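Local coordinates for quinoline 2-oxidoreductase large subunit (Pseudomonas putida, PDB 1T3Q) that hydroxylates quinoline at carbon 2 as the molybdenum-bearing subunit of a xanthine dehydrogenase-family hydroxylase, using a molybdopterin cytosine dinucleotide cofactor, at the interface of chains A and B. Residues are numbered along the deposited sequence; one frame, centred on the assembly and turned at random. Chains: chain A/B, quinoline 2-oxidoreductase large subunit.

The interface of chains A and B. Residues chain A 623, 625; chain B 486, 539, 627-629.
A:Thr623 and A:Glu625 reach across to strand 625-629 of chain B in a two-fold symmetric interface between large subunits of this xanthine dehydrogenase-family molybdenum hydroxylase, probably part of the dimer contact typical of the family; A:Glu625 begins the same strand in its own chain. The hydroxyl OG1 of A:Thr623 accepts a hydrogen bond from the backbone N of B:Thr629, 2.9 Å long with 155° at the hydrogen. The two threonine side chains run antiparallel alongside one another, and the methyl CG2 of B:Thr629 lies 3.4 Å from A:Thr623 OG1. On the other branch, A:Thr623 CG2, anti to its backbone N, packs on B:Ala628 CA at 3.7 Å and also meets the methyl of B:Thr627.

A:Glu625 makes a second polar contact, with the backbone of B:Thr539. Its CG is anti to the backbone N (chi1 -178°) and the chain stays extended, carrying the carboxylate to the loop at B:Thr539. There OE2 receives the backbone N-H of B:Thr539 through its syn lone pair, at 2.8 Å and a bent 136°; OE1 of the same carboxylate makes a weak second bond to that N. The glutamate stem, at CB, touches B:Thr627 CG2.

Water then extends the grip on the carboxylate. Water 2 joins OE2 to the hydroxyl OG of B:Ser486, bonding that OG at 2.6 Å. Water 3 lies 2.6 Å from OE1 and makes a longer link to B:Thr627 OG1. The backbone N-H, and the waters if they donate, may favour a charged carboxylate and steady its rotation. At the backbone end of A:Glu625, water 1 bridges two backbone carbonyls, bonding A:Glu625 O at 2.7 Å and B:Thr627 O on the opposing strand.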
ATOM      1  N   THR A 623      22.622 -15.075 -12.382  1.00 20.80           N
ATOM      2  CA  THR A 623      21.287 -14.787 -11.869  1.00 20.50           C
ATOM      3  C   THR A 623      21.005 -15.595 -10.603  1.00 20.72           C
ATOM      4  O   THR A 623      20.978 -16.827 -10.649  1.00 20.71           O
ATOM      5  CB  THR A 623      20.200 -15.143 -12.897  1.00 20.38           C
ATOM      6  OG1 THR A 623      20.537 -14.577 -14.170  1.00 18.63           O
ATOM      7  CG2 THR A 623      18.856 -14.590 -12.445  1.00 19.44           C
ATOM      8  N   GLU A 625      18.132 -15.499  -8.723  1.00 18.13           N
ATOM      9  CA  GLU A 625      16.704 -15.474  -8.443  1.00 16.46           C
ATOM     10  C   GLU A 625      16.097 -16.374  -9.512  1.00 17.37           C
ATOM     11  O   GLU A 625      16.387 -16.216 -10.700  1.00 18.28           O
ATOM     12  CB  GLU A 625      16.125 -14.053  -8.554  1.00 16.36           C
ATOM     13  CG  GLU A 625      14.635 -13.985  -8.214  1.00 17.23           C
ATOM     14  CD  GLU A 625      14.125 -12.561  -8.005  1.00 19.04           C
ATOM     15  OE1 GLU A 625      12.925 -12.403  -7.692  1.00 18.15           O
ATOM     16  OE2 GLU A 625      14.917 -11.604  -8.146  1.00 20.74           O
TER
ATOM     17  N   SER B 486      18.830  -7.868 -13.065  1.00 21.35           N
ATOM     18  CA  SER B 486      17.910  -8.900 -13.503  1.00 21.30           C
ATOM     19  C   SER B 486      16.537  -8.338 -13.827  1.00 20.79           C
ATOM     20  O   SER B 486      16.179  -7.230 -13.419  1.00 19.24           O
ATOM     21  CB  SER B 486      17.777  -9.986 -12.429  1.00 23.42           C
ATOM     22  OG  SER B 486      17.055  -9.518 -11.301  1.00 20.10           O
ATOM     23  N   THR B 539      13.521  -9.206  -8.360  1.00 17.01           N
ATOM     24  CA  THR B 539      14.575  -8.741  -9.276  1.00 16.81           C
ATOM     25  C   THR B 539      15.585  -7.926  -8.474  1.00 18.89           C
ATOM     26  O   THR B 539      15.356  -7.621  -7.307  1.00 18.14           O
ATOM     27  CB  THR B 539      14.065  -7.879 -10.484  1.00 17.13           C
ATOM     28  OG1 THR B 539      13.603  -6.600 -10.032  1.00 17.99           O
ATOM     29  CG2 THR B 539      12.952  -8.600 -11.228  1.00 18.75           C
ATOM     30  N   THR B 627      13.594 -15.437 -14.561  1.00 18.95           N
ATOM     31  CA  THR B 627      14.403 -14.278 -14.207  1.00 19.32           C
ATOM     32  C   THR B 627      15.824 -14.431 -14.746  1.00 18.17           C
ATOM     33  O   THR B 627      16.391 -15.527 -14.740  1.00 19.41           O
ATOM     34  CB  THR B 627      14.457 -14.109 -12.663  1.00 19.44           C
ATOM     35  OG1 THR B 627      13.132 -13.885 -12.164  1.00 19.93           O
ATOM     36  CG2 THR B 627      15.347 -12.941 -12.268  1.00 17.16           C
ATOM     37  N   ALA B 628      16.396 -13.333 -15.224  1.00 18.63           N
ATOM     38  CA  ALA B 628      17.754 -13.364 -15.752  1.00 19.19           C
ATOM     39  C   ALA B 628      18.442 -12.014 -15.642  1.00 19.76           C
ATOM     40  O   ALA B 628      17.813 -10.964 -15.814  1.00 19.39           O
ATOM     41  CB  ALA B 628      17.742 -13.826 -17.216  1.00 19.70           C
ATOM     42  N   THR B 629      19.737 -12.046 -15.343  1.00 18.52           N
ATOM     43  CA  THR B 629      20.517 -10.827 -15.256  1.00 19.09           C
ATOM     44  C   THR B 629      21.216 -10.655 -16.600  1.00 19.51           C
ATOM     45  O   THR B 629      21.474 -11.638 -17.305  1.00 19.42           O
ATOM     46  CB  THR B 629      21.575 -10.895 -14.129  1.00 18.81           C
ATOM     47  OG1 THR B 629      22.194  -9.610 -13.984  1.00 21.53           O
ATOM     48  CG2 THR B 629      22.643 -11.932 -14.444  1.00 18.89           C
TER
HETATM   49  O   HOH W   1      16.827 -17.670 -12.889  1.00 20.84           O
HETATM   50  O   HOH W   2      17.381 -11.001  -9.202  1.00 22.45           O
HETATM   51  O   HOH W   3      11.336 -12.650  -9.693  1.00 25.06           O